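Long-range contacts in Rho guanyl nucleotide exchange factor (Rom2), putative (Aspergillus fumigatus Af293, PDB 5O51), which probably acts as a guanine-nucleotide exchange factor for Rho-type GTPases, the piece in this model being its beta-propeller CNH domain: residues A[301-309]-A[317-325]; A[15-24]-A[36-44]. One frame throughout, in Å; residues are numbered along the deposited sequence.

Contact 1: residues A[301-309]-A[317-325]; sequences IMTGKNIRM and ILYAYEDEG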
# COMPACT_ATOMS: atom_id res chain seq x y z
N ILE A 301 13.88 -12.18 -12.40
CA ILE A 301 13.84 -10.73 -12.49
C ILE A 301 12.97 -10.33 -13.72
O ILE A 301 13.22 -10.78 -14.85
CB ILE A 301 15.26 -10.16 -12.61
CG1 ILE A 301 16.00 -10.40 -11.30
CG2 ILE A 301 15.28 -8.67 -12.92
CD1 ILE A 301 17.44 -10.06 -11.38
N MET A 302 12.01 -9.43 -13.52
CA MET A 302 11.15 -8.88 -14.68
C MET A 302 11.49 -7.40 -14.86
O MET A 302 11.18 -6.58 -13.99
CB MET A 302 9.67 -9.09 -14.35
CG MET A 302 9.24 -10.48 -13.91
SD MET A 302 7.52 -10.62 -13.23
CE MET A 302 6.61 -10.27 -14.76
N THR A 303 12.19 -7.02 -15.93
CA THR A 303 12.66 -5.64 -16.06
C THR A 303 11.55 -4.77 -16.67
O THR A 303 10.64 -5.29 -17.21
CB THR A 303 13.92 -5.53 -16.92
OG1 THR A 303 13.65 -6.16 -18.17
CG2 THR A 303 15.06 -6.31 -16.29
N GLY A 304 11.64 -3.46 -16.52
CA GLY A 304 10.73 -2.53 -17.15
C GLY A 304 11.02 -1.14 -16.72
O GLY A 304 12.10 -0.82 -16.21
N LYS A 305 10.04 -0.30 -16.90
CA LYS A 305 10.17 1.12 -16.65
C LYS A 305 8.99 1.73 -15.86
O LYS A 305 7.86 1.47 -16.17
CB LYS A 305 10.39 1.78 -18.02
CG LYS A 305 11.12 3.09 -17.88
CD LYS A 305 10.95 3.98 -19.09
CE LYS A 305 11.12 5.44 -18.66
NZ LYS A 305 11.26 6.36 -19.81
N ASN A 306 9.27 2.48 -14.82
CA ASN A 306 8.25 3.09 -13.97
C ASN A 306 7.21 2.02 -13.52
O ASN A 306 6.02 2.16 -13.69
CB ASN A 306 7.58 4.30 -14.69
CG ASN A 306 6.70 5.16 -13.76
OD1 ASN A 306 6.78 5.10 -12.53
ND2 ASN A 306 5.85 5.98 -14.37
N ILE A 307 7.72 0.95 -12.93
CA ILE A 307 6.87 -0.12 -12.36
C ILE A 307 6.34 0.34 -11.04
O ILE A 307 7.12 0.83 -10.26
CB ILE A 307 7.67 -1.43 -12.14
CG1 ILE A 307 8.10 -1.99 -13.49
CG2 ILE A 307 6.78 -2.39 -11.26
CD1 ILE A 307 9.22 -3.04 -13.45
N ARG A 308 5.04 0.25 -10.82
CA ARG A 308 4.35 0.66 -9.56
C ARG A 308 3.49 -0.55 -9.11
O ARG A 308 2.58 -0.97 -9.87
CB ARG A 308 3.35 1.80 -9.87
CG ARG A 308 3.98 3.13 -10.20
CD ARG A 308 3.22 3.88 -11.31
NE ARG A 308 3.63 3.44 -12.63
CZ ARG A 308 2.96 3.52 -13.76
NH1 ARG A 308 1.73 4.04 -13.84
NH2 ARG A 308 3.52 3.07 -14.85
N MET A 309 3.71 -1.07 -7.92
CA MET A 309 2.78 -2.06 -7.39
C MET A 309 1.45 -1.39 -7.02
O MET A 309 1.43 -0.45 -6.24
CB MET A 309 3.37 -2.79 -6.18
CG MET A 309 2.55 -4.03 -5.80
SD MET A 309 3.04 -4.80 -4.25
CE MET A 309 1.80 -3.98 -3.20
N ILE A 317 -1.92 -9.99 -7.71
CA ILE A 317 -1.15 -8.74 -7.53
C ILE A 317 -1.34 -7.94 -8.79
O ILE A 317 -0.99 -8.39 -9.88
CB ILE A 317 0.36 -9.04 -7.33
CG1 ILE A 317 0.50 -9.98 -6.15
CG2 ILE A 317 1.14 -7.74 -7.11
CD1 ILE A 317 1.81 -10.76 -6.15
N LEU A 318 -1.90 -6.74 -8.64
CA LEU A 318 -2.05 -5.81 -9.75
C LEU A 318 -0.90 -4.76 -9.73
O LEU A 318 -0.53 -4.22 -8.65
CB LEU A 318 -3.43 -5.14 -9.66
CG LEU A 318 -4.64 -6.08 -9.66
CD1 LEU A 318 -5.94 -5.39 -9.39
CD2 LEU A 318 -4.67 -6.73 -11.04
N TYR A 319 -0.36 -4.47 -10.92
CA TYR A 319 0.74 -3.52 -11.04
C TYR A 319 0.67 -2.82 -12.39
O TYR A 319 -0.06 -3.26 -13.23
CB TYR A 319 2.11 -4.21 -10.80
CG TYR A 319 2.60 -5.08 -11.93
CD1 TYR A 319 2.05 -6.33 -12.16
CD2 TYR A 319 3.59 -4.64 -12.81
CE1 TYR A 319 2.47 -7.13 -13.23
CE2 TYR A 319 4.04 -5.43 -13.87
CZ TYR A 319 3.47 -6.70 -14.05
OH TYR A 319 3.90 -7.55 -15.11
N ALA A 320 1.34 -1.65 -12.50
CA ALA A 320 1.47 -0.90 -13.74
C ALA A 320 2.90 -0.69 -14.20
O ALA A 320 3.80 -0.63 -13.37
CB ALA A 320 0.76 0.47 -13.60
N TYR A 321 3.09 -0.54 -15.49
CA TYR A 321 4.39 -0.24 -16.09
C TYR A 321 4.23 0.56 -17.39
O TYR A 321 3.18 0.46 -18.06
CB TYR A 321 5.21 -1.54 -16.28
CG TYR A 321 4.61 -2.53 -17.28
CD1 TYR A 321 3.77 -3.52 -16.86
CD2 TYR A 321 4.93 -2.50 -18.64
CE1 TYR A 321 3.23 -4.42 -17.72
CE2 TYR A 321 4.36 -3.41 -19.53
CZ TYR A 321 3.49 -4.35 -19.04
OH TYR A 321 2.88 -5.32 -19.81
N GLU A 322 5.25 1.34 -17.76
CA GLU A 322 5.29 2.08 -19.05
C GLU A 322 5.80 1.17 -20.14
O GLU A 322 6.77 0.46 -19.96
CB GLU A 322 6.30 3.23 -19.06
CG GLU A 322 6.04 4.33 -18.11
CD GLU A 322 7.05 5.49 -18.17
OE1 GLU A 322 7.99 5.48 -19.03
OE2 GLU A 322 6.87 6.40 -17.30
N ASP A 323 5.21 1.26 -21.31
CA ASP A 323 5.67 0.52 -22.47
C ASP A 323 5.83 1.52 -23.63
O ASP A 323 5.38 2.68 -23.51
CB ASP A 323 4.64 -0.54 -22.78
CG ASP A 323 5.24 -1.79 -23.33
OD1 ASP A 323 6.42 -1.76 -23.77
OD2 ASP A 323 4.49 -2.78 -23.34
N GLU A 324 6.43 1.15 -24.75
CA GLU A 324 6.65 2.20 -25.78
C GLU A 324 5.38 2.45 -26.65
O GLU A 324 4.41 1.69 -26.58
CB GLU A 324 7.81 1.79 -26.66
CG GLU A 324 7.38 0.85 -27.78
CD GLU A 324 8.55 0.26 -28.57
OE1 GLU A 324 9.55 -0.15 -27.90
OE2 GLU A 324 8.44 0.18 -29.84
N GLY A 325 5.24 3.58 -27.33
CA GLY A 325 5.18 4.84 -26.68
C GLY A 325 3.78 5.47 -26.77
O GLY A 325 2.99 5.21 -27.67
O HOH W 1 8.15 -1.44 -18.85
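The guanidinium of Arg308 lies between Ala320 and Asn306: the CB of Ala320 sits over one face, toward the rim, 3.7 Å from Arg308 NH1, and Asn306 ND2 is over the opposite face. At its edge, in plane, are the carbonyl carbon of Asn306 and the backbone N of Glu322. NE and NH2 together grip a single atom, the backbone O of Asn306, each at 2.9 Å. That oxygen lies in the guanidinium plane; NH2 meets it in the carbonyl plane, NE from above that plane. The chain reaches back to that carbonyl by bending at chi2 (142°) and chi3 (-84°), and the two bonds, with a salt bridge from NH2 to Asp328, fix the rotation of the group.

Glu322 splits its carboxylate between two neighbours. OE2 accepts from Asn306 ND2 at 3.1 Å, on its anti side but tilted out of the carboxylate plane, with amide and carboxylate planes nearly perpendicular (87°), while OE1 has Lys305 CE at 3.2 Å and makes a longer salt bridge with NZ at 3.5 Å. A water joins Lys305 N to Glu322 O.

Backbone bonds in both directions pair Arg308 with Ala320. Ile307 sets CG1 against Tyr321 CB at 4.0 Å and CG2 obliquely against the Tyr319 ring; Met302, on strand 298-303 of the preceding sheet, brings CE to 3.9 Å from Tyr319 OH. Phe283 from that sheet also packs on Ile307, Met309 and Tyr319. Strands 307-312 and 317-323 form an antiparallel beta hairpin, entered through the corner at Asn306, as between successive blades of a beta-propeller.

Contact 2: residues A[15-24]-A[36-44]; sequences FFTSANRVNC and YGTDSGIFI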
# COMPACT_ATOMS: atom_id res chain seq x y z
N PHE A 15 -6.05 2.32 -22.72
CA PHE A 15 -6.79 3.48 -22.32
C PHE A 15 -5.92 4.54 -21.63
O PHE A 15 -6.12 5.72 -21.87
CB PHE A 15 -7.94 3.03 -21.43
CG PHE A 15 -8.89 4.16 -20.99
CD1 PHE A 15 -9.89 4.63 -21.84
CD2 PHE A 15 -8.80 4.71 -19.72
CE1 PHE A 15 -10.76 5.64 -21.42
CE2 PHE A 15 -9.67 5.72 -19.32
CZ PHE A 15 -10.66 6.17 -20.17
N PHE A 16 -4.98 4.13 -20.77
CA PHE A 16 -4.17 5.08 -19.97
C PHE A 16 -2.86 5.25 -20.75
O PHE A 16 -2.37 4.28 -21.40
CB PHE A 16 -3.92 4.55 -18.54
CG PHE A 16 -5.16 4.45 -17.72
CD1 PHE A 16 -5.74 5.59 -17.16
CD2 PHE A 16 -5.77 3.19 -17.48
CE1 PHE A 16 -6.95 5.48 -16.43
CE2 PHE A 16 -6.93 3.09 -16.76
CZ PHE A 16 -7.52 4.22 -16.20
N THR A 17 -2.32 6.46 -20.74
CA THR A 17 -1.21 6.86 -21.62
C THR A 17 -0.30 7.74 -20.86
O THR A 17 -0.57 8.13 -19.69
CB THR A 17 -1.64 7.55 -22.98
OG1 THR A 17 -2.05 8.90 -22.80
CG2 THR A 17 -2.74 6.81 -23.73
N SER A 18 0.80 8.10 -21.55
CA SER A 18 1.70 9.13 -21.08
C SER A 18 0.97 10.46 -20.73
O SER A 18 1.44 11.22 -19.91
CB SER A 18 2.84 9.39 -22.12
OG SER A 18 2.31 9.73 -23.42
N ALA A 19 -0.20 10.74 -21.31
CA ALA A 19 -0.95 11.95 -20.84
C ALA A 19 -1.31 11.89 -19.33
O ALA A 19 -1.31 12.90 -18.65
CB ALA A 19 -2.21 12.21 -21.70
N ASN A 20 -1.65 10.70 -18.81
CA ASN A 20 -2.39 10.67 -17.54
C ASN A 20 -2.31 9.19 -17.08
O ASN A 20 -3.19 8.38 -17.37
CB ASN A 20 -3.83 11.24 -17.77
CG ASN A 20 -4.71 11.16 -16.55
OD1 ASN A 20 -5.74 10.45 -16.54
ND2 ASN A 20 -4.33 11.87 -15.52
N ARG A 21 -1.19 8.88 -16.43
CA ARG A 21 -0.87 7.51 -16.00
C ARG A 21 -1.72 7.08 -14.80
O ARG A 21 -2.25 7.94 -14.01
CB ARG A 21 0.66 7.45 -15.63
CG ARG A 21 1.58 7.67 -16.86
CD ARG A 21 3.06 7.21 -16.68
NE ARG A 21 3.83 7.49 -17.92
CZ ARG A 21 3.82 6.77 -19.06
NH1 ARG A 21 3.14 5.61 -19.21
NH2 ARG A 21 4.52 7.18 -20.09
N VAL A 22 -1.76 5.78 -14.57
CA VAL A 22 -2.37 5.24 -13.34
C VAL A 22 -1.49 5.47 -12.11
O VAL A 22 -0.40 4.91 -11.99
CB VAL A 22 -2.68 3.72 -13.52
CG1 VAL A 22 -3.27 3.12 -12.26
CG2 VAL A 22 -3.67 3.53 -14.65
N ASN A 23 -1.95 6.26 -11.14
CA ASN A 23 -1.18 6.46 -9.94
C ASN A 23 -1.48 5.36 -8.87
O ASN A 23 -0.60 5.03 -8.05
CB ASN A 23 -1.48 7.81 -9.28
CG ASN A 23 -1.08 9.05 -10.12
OD1 ASN A 23 -0.21 9.01 -10.91
ND2 ASN A 23 -1.78 10.16 -9.90
N CYS A 24 -2.75 4.95 -8.78
CA CYS A 24 -3.25 4.03 -7.73
C CYS A 24 -4.50 3.31 -8.17
O CYS A 24 -5.08 3.65 -9.22
CB CYS A 24 -3.52 4.79 -6.43
SG CYS A 24 -4.62 6.21 -6.58
N TYR A 36 -9.64 3.28 -10.48
CA TYR A 36 -8.33 3.88 -10.84
C TYR A 36 -8.26 5.33 -10.44
O TYR A 36 -9.19 6.12 -10.75
CB TYR A 36 -8.08 3.88 -12.37
CG TYR A 36 -8.19 2.53 -13.09
CD1 TYR A 36 -7.13 1.66 -13.18
CD2 TYR A 36 -9.39 2.11 -13.59
CE1 TYR A 36 -7.24 0.46 -13.90
CE2 TYR A 36 -9.54 0.89 -14.25
CZ TYR A 36 -8.48 0.06 -14.41
OH TYR A 36 -8.70 -1.15 -15.06
N GLY A 37 -7.14 5.74 -9.82
CA GLY A 37 -6.86 7.18 -9.52
C GLY A 37 -5.71 7.68 -10.40
O GLY A 37 -4.66 7.02 -10.57
N THR A 38 -5.94 8.81 -11.06
CA THR A 38 -4.91 9.50 -11.88
C THR A 38 -4.77 10.99 -11.51
O THR A 38 -5.48 11.52 -10.62
CB THR A 38 -5.36 9.45 -13.31
OG1 THR A 38 -6.43 10.42 -13.48
CG2 THR A 38 -5.87 8.02 -13.69
N ASP A 39 -3.88 11.66 -12.22
CA ASP A 39 -3.69 13.13 -12.09
C ASP A 39 -4.93 13.98 -12.45
O ASP A 39 -5.12 14.99 -11.86
CB ASP A 39 -2.40 13.57 -12.83
CG ASP A 39 -1.18 13.31 -12.03
OD1 ASP A 39 -1.31 12.99 -10.82
OD2 ASP A 39 -0.07 13.41 -12.59
N SER A 40 -5.87 13.45 -13.21
CA SER A 40 -7.03 14.20 -13.67
C SER A 40 -8.39 13.77 -13.12
O SER A 40 -9.36 14.55 -13.20
CB SER A 40 -7.20 13.95 -15.15
OG SER A 40 -8.13 12.86 -15.22
N GLY A 41 -8.53 12.52 -12.70
CA GLY A 41 -9.84 11.95 -12.36
C GLY A 41 -9.76 10.50 -11.82
O GLY A 41 -8.70 9.94 -11.77
N ILE A 42 -10.91 9.98 -11.40
CA ILE A 42 -11.14 8.61 -10.94
C ILE A 42 -12.06 7.93 -11.96
O ILE A 42 -13.11 8.50 -12.42
CB ILE A 42 -11.71 8.63 -9.53
CG1 ILE A 42 -10.69 9.23 -8.56
CG2 ILE A 42 -12.05 7.21 -8.99
CD1 ILE A 42 -11.26 9.54 -7.20
N PHE A 43 -11.68 6.70 -12.33
CA PHE A 43 -12.39 5.89 -13.35
C PHE A 43 -12.76 4.52 -12.76
O PHE A 43 -12.07 4.03 -11.81
CB PHE A 43 -11.53 5.70 -14.58
CG PHE A 43 -11.11 7.01 -15.31
CD1 PHE A 43 -9.99 7.74 -14.89
CD2 PHE A 43 -11.82 7.46 -16.43
CE1 PHE A 43 -9.63 8.93 -15.54
CE2 PHE A 43 -11.46 8.63 -17.11
CZ PHE A 43 -10.33 9.36 -16.68
N ILE A 44 -13.80 3.89 -13.31
CA ILE A 44 -14.19 2.50 -12.95
C ILE A 44 -14.36 1.67 -14.19
O ILE A 44 -14.86 2.17 -15.21
CB ILE A 44 -15.44 2.46 -12.06
CG1 ILE A 44 -15.81 1.05 -11.62
CG2 ILE A 44 -16.69 3.07 -12.70
CD1 ILE A 44 -16.61 1.06 -10.34
O HOH W 2 -1.52 10.44 -13.72
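Gly37 O takes a 2.9 Å bond from the backbone N of Asn23 and a weak one from the N of Cys24, two consecutive residues facing one glycine, which is a classic beta bulge. Gly37 N returns a bond to Cys24 O at 3.0 Å, arriving from above the carbonyl plane. Cys24 SG rests against Gly37 CA at 3.8 Å.

The side chain of Asn23, one of the two bulge residues, donates from ND2 to Asp39 OD1 at 3.0 Å; the acceptor lies in the amide plane, but the donor comes from above the carboxylate plane. A water donates to Arg21 O and accepts from Asp39 N. Thr38 OG1 accepts from Ser40 N, an ST turn, and the Asn20 side chain crosses this threonine at about a right angle, OD1 3.1 Å from Thr38 OG1.

Phe16 is the hub of the aromatic cluster. With CG anti to its carbonyl carbon (chi1 -66°), its ring sends CZ over the face of Tyr36, 3.6 Å from CG, planes at 50°. Another part of its edge points at the face of Phe43 (83°), which Phe15 also meets edge-on, CE2 to Phe43 CD2 4.0 Å. The loop before strand 22-28 thus packs its aromatic residues on strands 33-38 and 41-46, and the bulge joins 22-28 to 33-38 in one four-stranded antiparallel blade of the beta-propeller.

In the fold
The hairpin of contact 1 and that of contact 2 belong to different four-stranded sheets of the propeller; the contacts have centres about 15 Å apart, and they touch directly. Arg308 NH1 of contact 1 lies 2.9 Å from Val22 O of contact 2, a probable hydrogen bond, and Glu322 OE2 makes a long, weak ion pair with Arg21 NE at 3.3 Å. Asp328, on strand 327-333, ties the seam together: it takes salt bridges from both Arg308 and Arg21 and a bond from Val22 N. The sheet of contact 1 unites strand 8-12 from the start of the chain with the last three strands, the Velcro-like closure of a propeller; residues 15-24 then lead from it into the next blade.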